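PDB 2HC9: leucine aminopeptidase 1 from Caenorhabditis elegans, which removes N-terminal amino acids, preferably leucine, from peptides using two zinc ions per subunit, and probably acts as a digestive enzyme. Local coordinates for residues 362-367 and 435-440; 398-403 and 454-459; 368-371 and 376-379. The protein carries 1 engineered substitution. All coordinates share one frame; numbering follows the deposited sequence. Where two conformers were deposited one is given.

In the fold
Contact 2 is fully buried and lies nearest the centre of the chain; contact 3, also buried, is about 5 Å from it, centre to centre. Both belong to one sheet: strand 376-380 of contact 3 runs between strands 400-402 and 452-457, which form contact 2. Contact 1 is only partly buried, at the loop that lines the bicarbonate pocket, and D457 of contact 2 ties that loop down. All three have residues touching a second subunit. Methyl groups take part in every contact, but their partners differ: alanine in contact 1, a leucine methyl and an imidazole in contact 2, and in contact 3 an alanine methyl meets a serine hydroxyl as well as a leucine.

Contact 1 of 3, residues 362-367 and 435-440; sequences TLTGAQ and AVAGLL. Engineered in segment 435-440: L440 (natural residue Phe).
L363 and T364, in the loop that lines the bicarbonate pocket of this M17 aminopeptidase, rest on A437 of helix 433-442. One methyl group receives both: L363 CD2 and T364 CG2 each lie 3.7 Å from A437 CB. Alanine suits the helix here, since its single carbon is small enough for a branched side chain and a beta-branched one to meet over it. The same leucine methyl also nears the backbone of the following residue, L363 CD2 lying 4.4 Å from G438 N. L363 carries its CG opposite the backbone N (chi1 -160°), which extends the leucine toward the helix.

Threonine divides its branches between two tasks. CG2 turns to the alanine, while OG1 sits between the backbone N and the carbonyl carbon (chi1 64°) and forms a hydrogen bond with D457 OD2. S434 OG is a further partner. The same hydroxyl accepts a weak, bent capping bond from Q367 N, 3.1 Å from T364 OG1 with an angle of 123°, just where the chain enters helix 367-371. The other carboxylate oxygen, D457 OD1, accepts from L363 N, so one aspartate grips two successive residues of the loop. L363 lies close to the bicarbonate and to K252; in related enzymes a bicarbonate at this place is thought to assist catalysis.

T364 and A437 both touch R338 of helix 337-350, a predicted active-site residue, as does the engineered L440, a phenylalanine in the natural protein. Helix 433-442 packs on strand 376-380, where M379 CE lies 3.6 Å from G438 C, and the loop itself joins strand 356-361 to helix 367-371.

Contact 2 of 3, residues 398-403 and 454-459; sequences DLVAPM and LHLDIA
V400 and L456 meet methyl to methyl, V400 CG1 lying 3.9 Å from L456 CD1, with the two side chains crossing at a slant. L456 holds its CG opposite the backbone N (chi1 -177°), and this extended form carries CD1 across to the valine. Further along, M403 CE approaches the H455 ring obliquely, 3.8 Å from H455 CD2. The same methyl comes within 4.5 Å of D457 CB, measured from M403 CE. M403 was deposited in two conformers, so this second contact is the less certain one. A long, unbranched thioether can bend at its inner bonds to reach the imidazole, whereas the valine and leucine are compact hydrocarbons suited to a buried, apolar interior.

No backbone bond links the two strands directly, because strand 376-380 lies between them, parallel to 400-402 and antiparallel to 452-457 in the mixed sheet of the catalytic domain. The contact therefore reaches over the small residues G376, A377 and A378 of the strand between them. On one face A378 fills the middle, its methyl packed on V400; on the other, M403 touches A377. Backbone bonds fix the spacing, from M403 N to A378 O and from A401 N to G376 O.

In the next shell, H455 ND1 bonds D359 OD2 on strand 356-361, which restrains the rotation of the ring, while D457 N lies above one ring face toward its rim. The D457 carboxylate is committed to the loop at L363 and T364, with A459 N adding a weak bond. I389 of helix 383-396 covers V400, L370 touches M403, and L399 and A401 pack against L409 and L404 of a neighbouring subunit.

Contact 3 of 3, residues 368-371 and 376-379; sequences AWLS and GAAM
L370 and S371 pack against A377 in a buried helix-on-strand contact, where the short, weakly bonded helix 367-371 is followed, after a short loop, by strand 376-380. A377 points its methyl at the helix and is met from two places. S371 OG lies 3.6 Å from A377 CB. L370 CD2 reaches the same carbon, A377 CB, at 4.1 Å. Alanine fits because its methyl lets the helix end come close to the strand, the nearest CA atoms, those of S371 and A377, being 5.9 Å apart. L370 extends away from its own backbone N (chi1 -169°), which brings its branch alongside the strand. A third residue, Q367, also packs its side chain on A377.

Serine provides the polar element. With chi1 at 65°, OG tucks in over its own backbone and bonds the carbonyl oxygen of H375, just before the strand, and also Q367 NE2. The buried hydroxyl thus has two partners, and its bond to H375 spans the loop. Between the OG and the strand itself there is only van der Waals contact.

L370 also packs against W369 of a neighbouring subunit, while G376 and A378 pair with strand 400-402 and A377 with D457. Packing of a helix against a strand of a mixed sheet, with a short loop between them, is characteristic of alpha/beta domains such as the M17 catalytic domain.

Contact 1 of 3, residues 362-367 and 435-440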
loop_
_atom_site.group_PDB
_atom_site.type_symbol
_atom_site.label_atom_id
_atom_site.label_comp_id
_atom_site.label_asym_id
_atom_site.label_seq_id
_atom_site.Cartn_x
_atom_site.Cartn_y
_atom_site.Cartn_z
ATOM N N THR A 362 3.258 24.483 12.371
ATOM C CA THR A 362 2.456 23.337 11.928
ATOM C C THR A 362 3.451 22.233 11.561
ATOM O O THR A 362 3.804 22.070 10.392
ATOM C CB THR A 362 1.591 23.710 10.690
ATOM O OG1 THR A 362 2.440 24.263 9.689
ATOM C CG2 THR A 362 0.561 24.750 11.054
ATOM N N LEU A 363 3.955 21.510 12.563
ATOM C CA LEU A 363 5.208 20.799 12.365
ATOM C C LEU A 363 5.002 19.362 11.893
ATOM O O LEU A 363 5.652 18.925 10.949
ATOM C CB LEU A 363 6.111 20.853 13.628
ATOM C CG LEU A 363 7.587 20.561 13.296
ATOM C CD1 LEU A 363 8.208 21.647 12.376
ATOM C CD2 LEU A 363 8.381 20.456 14.600
ATOM N N THR A 364 4.107 18.622 12.549
ATOM C CA THR A 364 4.003 17.157 12.334
ATOM C C THR A 364 2.553 16.691 12.276
ATOM O O THR A 364 1.726 17.160 13.039
ATOM C CB THR A 364 4.743 16.343 13.444
ATOM O OG1 THR A 364 4.130 16.559 14.740
ATOM C CG2 THR A 364 6.223 16.749 13.504
ATOM N N GLY A 365 2.275 15.751 11.371
ATOM C CA GLY A 365 1.061 14.950 11.423
ATOM C C GLY A 365 0.937 14.147 12.716
ATOM O O GLY A 365 -0.179 13.930 13.215
ATOM N N ALA A 366 2.084 13.737 13.276
ATOM C CA ALA A 366 2.112 12.995 14.547
ATOM C C ALA A 366 1.519 13.772 15.722
ATOM O O ALA A 366 1.042 13.163 16.687
ATOM C CB ALA A 366 3.523 12.578 14.874
ATOM N N GLN A 367 1.540 15.108 15.645
ATOM C CA GLN A 367 1.020 15.945 16.749
ATOM C C GLN A 367 -0.429 15.579 17.166
ATOM O O GLN A 367 -0.726 15.529 18.349
ATOM C CB GLN A 367 1.217 17.450 16.425
ATOM C CG GLN A 367 0.471 18.434 17.359
ATOM C CD GLN A 367 -0.983 18.613 16.934
ATOM O OE1 GLN A 367 -1.270 18.897 15.764
ATOM N NE2 GLN A 367 -1.905 18.410 17.869
ATOM N N ALA A 435 7.800 15.103 19.642
ATOM C CA ALA A 435 8.795 15.559 20.607
ATOM C C ALA A 435 10.175 15.520 19.962
ATOM O O ALA A 435 10.965 16.460 20.096
ATOM C CB ALA A 435 8.766 14.642 21.851
ATOM N N VAL A 436 10.450 14.439 19.235
ATOM C CA VAL A 436 11.728 14.289 18.551
ATOM C C VAL A 436 11.919 15.422 17.528
ATOM O O VAL A 436 13.005 16.012 17.427
ATOM C CB VAL A 436 11.842 12.869 17.892
ATOM C CG1 VAL A 436 13.092 12.779 17.008
ATOM C CG2 VAL A 436 11.908 11.817 18.998
ATOM N N ALA A 437 10.838 15.756 16.821
ATOM C CA ALA A 437 10.856 16.870 15.876
ATOM C C ALA A 437 11.241 18.164 16.597
ATOM O O ALA A 437 12.055 18.936 16.103
ATOM C CB ALA A 437 9.450 17.018 15.213
ATOM N N GLY A 438 10.667 18.410 17.768
ATOM C CA GLY A 438 11.039 19.606 18.530
ATOM C C GLY A 438 12.475 19.581 19.024
ATOM O O GLY A 438 13.143 20.614 19.072
ATOM N N LEU A 439 12.970 18.387 19.374
ATOM C CA LEU A 439 14.346 18.250 19.882
ATOM C C LEU A 439 15.379 18.542 18.810
ATOM O O LEU A 439 16.477 18.988 19.127
ATOM C CB LEU A 439 14.580 16.836 20.451
ATOM C CG LEU A 439 13.840 16.541 21.769
ATOM C CD1 LEU A 439 14.049 15.040 22.122
ATOM C CD2 LEU A 439 14.344 17.458 22.877
ATOM N N LEU A 440 15.043 18.302 17.539
ATOM C CA LEU A 440 15.968 18.695 16.471
ATOM C C LEU A 440 16.175 20.219 16.544
ATOM O O LEU A 440 17.302 20.692 16.461
ATOM C CB LEU A 440 15.428 18.305 15.077
ATOM C CG LEU A 440 16.271 18.678 13.849
ATOM C CD1 LEU A 440 16.259 20.185 13.431
ATOM C CD2 LEU A 440 17.718 18.061 13.910
#

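Contact 2 of 3, residues 398-403 and 454-459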
loop_
_atom_site.group_PDB
_atom_site.type_symbol
_atom_site.label_atom_id
_atom_site.label_comp_id
_atom_site.label_asym_id
_atom_site.label_seq_id
_atom_site.Cartn_x
_atom_site.Cartn_y
_atom_site.Cartn_z
ATOM N N ASP A 398 -7.277 28.902 22.828
ATOM C CA ASP A 398 -6.263 28.293 21.951
ATOM C C ASP A 398 -5.582 27.226 22.839
ATOM O O ASP A 398 -4.577 27.494 23.480
ATOM C CB ASP A 398 -5.221 29.339 21.509
ATOM C CG ASP A 398 -5.709 30.248 20.372
ATOM O OD1 ASP A 398 -6.863 30.096 19.879
ATOM O OD2 ASP A 398 -4.927 31.137 19.978
ATOM N N LEU A 399 -6.184 26.050 22.919
ATOM C CA LEU A 399 -5.775 25.030 23.910
ATOM C C LEU A 399 -4.363 24.536 23.694
ATOM O O LEU A 399 -3.877 24.490 22.554
ATOM C CB LEU A 399 -6.748 23.851 23.883
ATOM C CG LEU A 399 -8.163 24.201 24.378
ATOM C CD1 LEU A 399 -9.130 23.043 24.131
ATOM C CD2 LEU A 399 -8.088 24.488 25.875
ATOM N N VAL A 400 -3.698 24.191 24.799
ATOM C CA VAL A 400 -2.313 23.686 24.755
ATOM C C VAL A 400 -2.228 22.478 25.705
ATOM O O VAL A 400 -2.790 22.519 26.825
ATOM C CB VAL A 400 -1.312 24.759 25.203
ATOM C CG1 VAL A 400 0.117 24.208 25.189
ATOM C CG2 VAL A 400 -1.405 26.018 24.308
ATOM N N ALA A 401 -1.566 21.416 25.240
ATOM C CA ALA A 401 -1.296 20.224 26.045
ATOM C C ALA A 401 0.214 20.014 26.088
ATOM O O ALA A 401 0.949 20.401 25.150
ATOM C CB ALA A 401 -2.000 18.968 25.407
ATOM N N PRO A 402 0.715 19.415 27.177
ATOM C CA PRO A 402 2.152 19.257 27.266
ATOM C C PRO A 402 2.688 18.011 26.563
ATOM O O PRO A 402 2.025 16.968 26.523
ATOM C CB PRO A 402 2.386 19.118 28.791
ATOM C CG PRO A 402 1.167 18.514 29.304
ATOM C CD PRO A 402 0.030 18.924 28.393
ATOM N N MET A 403 3.870 18.168 25.968
ATOM C CA MET A 403 4.721 17.063 25.500
ATOM C C MET A 403 5.771 16.754 26.553
ATOM O O MET A 403 6.149 17.620 27.348
ATOM C CB MET A 403 5.464 17.454 24.206
ATOM C CG MET A 403 4.593 17.544 22.978
ATOM S SD MET A 403 5.398 17.126 21.404
ATOM C CE MET A 403 5.794 18.792 20.850
ATOM N N LEU A 454 10.381 27.237 24.498
ATOM C CA LEU A 454 9.161 26.474 24.356
ATOM C C LEU A 454 8.847 26.305 22.877
ATOM O O LEU A 454 8.745 27.291 22.127
ATOM C CB LEU A 454 7.991 27.142 25.093
ATOM C CG LEU A 454 6.683 26.345 25.105
ATOM C CD1 LEU A 454 5.924 26.427 26.466
ATOM C CD2 LEU A 454 5.744 26.696 23.893
ATOM N N HIS A 455 8.665 25.050 22.482
ATOM C CA HIS A 455 8.274 24.692 21.109
ATOM C C HIS A 455 6.789 24.295 21.121
ATOM O O HIS A 455 6.354 23.561 22.007
ATOM C CB HIS A 455 9.146 23.495 20.669
ATOM C CG HIS A 455 8.571 22.735 19.512
ATOM N ND1 HIS A 455 8.465 23.282 18.250
ATOM C CD2 HIS A 455 8.069 21.476 19.428
ATOM C CE1 HIS A 455 7.911 22.395 17.438
ATOM N NE2 HIS A 455 7.658 21.291 18.129
ATOM N N LEU A 456 6.003 24.795 20.159
ATOM C CA LEU A 456 4.571 24.555 20.169
ATOM C C LEU A 456 4.182 24.055 18.772
ATOM O O LEU A 456 4.312 24.792 17.789
ATOM C CB LEU A 456 3.809 25.866 20.497
ATOM C CG LEU A 456 2.274 25.735 20.601
ATOM C CD1 LEU A 456 1.863 24.784 21.743
ATOM C CD2 LEU A 456 1.646 27.112 20.808
ATOM N N ASP A 457 3.692 22.823 18.690
ATOM C CA ASP A 457 3.274 22.217 17.416
ATOM C C ASP A 457 1.753 22.344 17.276
ATOM O O ASP A 457 0.977 21.806 18.089
ATOM C CB ASP A 457 3.695 20.733 17.419
ATOM C CG ASP A 457 3.566 20.042 16.050
ATOM O OD1 ASP A 457 2.877 20.511 15.116
ATOM O OD2 ASP A 457 4.185 18.962 15.909
ATOM N N ILE A 458 1.337 23.051 16.230
ATOM C CA ILE A 458 -0.069 23.439 16.081
ATOM C C ILE A 458 -0.666 22.900 14.768
ATOM O O ILE A 458 -1.679 23.417 14.279
ATOM C CB ILE A 458 -0.249 24.988 16.164
ATOM C CG1 ILE A 458 0.513 25.700 15.016
ATOM C CG2 ILE A 458 0.242 25.500 17.523
ATOM C CD1 ILE A 458 0.059 27.185 14.783
ATOM N N ALA A 459 -0.068 21.842 14.215
ATOM C CA ALA A 459 -0.498 21.345 12.903
ATOM C C ALA A 459 -2.011 21.175 12.808
ATOM O O ALA A 459 -2.648 21.679 11.876
ATOM C CB ALA A 459 0.219 20.031 12.588
#

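Contact 3 of 3, residues 368-371 and 376-379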
loop_
_atom_site.group_PDB
_atom_site.type_symbol
_atom_site.label_atom_id
_atom_site.label_comp_id
_atom_site.label_asym_id
_atom_site.label_seq_id
_atom_site.Cartn_x
_atom_site.Cartn_y
_atom_site.Cartn_z
ATOM N N ALA A 368 -1.305 15.299 16.190
ATOM C CA ALA A 368 -2.705 14.919 16.454
ATOM C C ALA A 368 -2.800 13.621 17.290
ATOM O O ALA A 368 -3.768 13.420 18.036
ATOM C CB ALA A 368 -3.462 14.755 15.144
ATOM N N TRP A 369 -1.806 12.738 17.147
ATOM C CA TRP A 369 -1.803 11.482 17.934
ATOM C C TRP A 369 -1.336 11.708 19.380
ATOM O O TRP A 369 -1.517 10.854 20.253
ATOM C CB TRP A 369 -0.957 10.401 17.234
ATOM C CG TRP A 369 -1.518 9.996 15.884
ATOM C CD1 TRP A 369 -1.770 10.823 14.805
ATOM C CD2 TRP A 369 -1.879 8.680 15.463
ATOM N NE1 TRP A 369 -2.277 10.091 13.759
ATOM C CE2 TRP A 369 -2.357 8.775 14.138
ATOM C CE3 TRP A 369 -1.843 7.436 16.073
ATOM C CZ2 TRP A 369 -2.782 7.661 13.416
ATOM C CZ3 TRP A 369 -2.287 6.323 15.355
ATOM C CH2 TRP A 369 -2.749 6.447 14.044
ATOM N N LEU A 370 -0.721 12.856 19.627
ATOM C CA LEU A 370 -0.280 13.203 20.962
ATOM C C LEU A 370 -1.329 14.046 21.698
ATOM O O LEU A 370 -1.738 13.712 22.822
ATOM C CB LEU A 370 1.079 13.908 20.899
ATOM C CG LEU A 370 1.833 14.111 22.228
ATOM C CD1 LEU A 370 3.349 14.224 21.940
ATOM C CD2 LEU A 370 1.339 15.399 22.930
ATOM N N SER A 371 -1.751 15.158 21.081
ATOM C CA SER A 371 -2.616 16.129 21.760
ATOM C C SER A 371 -3.978 16.304 21.095
ATOM O O SER A 371 -4.784 17.117 21.547
ATOM C CB SER A 371 -1.904 17.490 21.883
ATOM O OG SER A 371 -1.666 18.090 20.612
ATOM N N GLY A 376 -2.722 22.518 20.895
ATOM C CA GLY A 376 -1.331 22.555 20.398
ATOM C C GLY A 376 -0.497 21.731 21.387
ATOM O O GLY A 376 -0.874 21.575 22.557
ATOM N N ALA A 377 0.628 21.204 20.926
ATOM C CA ALA A 377 1.470 20.362 21.773
ATOM C C ALA A 377 2.719 21.137 22.127
ATOM O O ALA A 377 3.488 21.514 21.245
ATOM C CB ALA A 377 1.813 19.032 21.006
ATOM N N ALA A 378 2.897 21.421 23.420
ATOM C CA ALA A 378 4.000 22.255 23.900
ATOM C C ALA A 378 5.115 21.434 24.550
ATOM O O ALA A 378 4.849 20.618 25.459
ATOM C CB ALA A 378 3.484 23.275 24.929
ATOM N N MET A 379 6.332 21.670 24.100
ATOM C CA MET A 379 7.508 21.046 24.704
ATOM C C MET A 379 8.469 22.135 25.156
ATOM O O MET A 379 8.908 22.974 24.354
ATOM C CB MET A 379 8.173 20.126 23.684
ATOM C CG MET A 379 9.262 19.234 24.308
ATOM S SD MET A 379 10.154 18.317 23.028
ATOM C CE MET A 379 11.231 19.588 22.377
#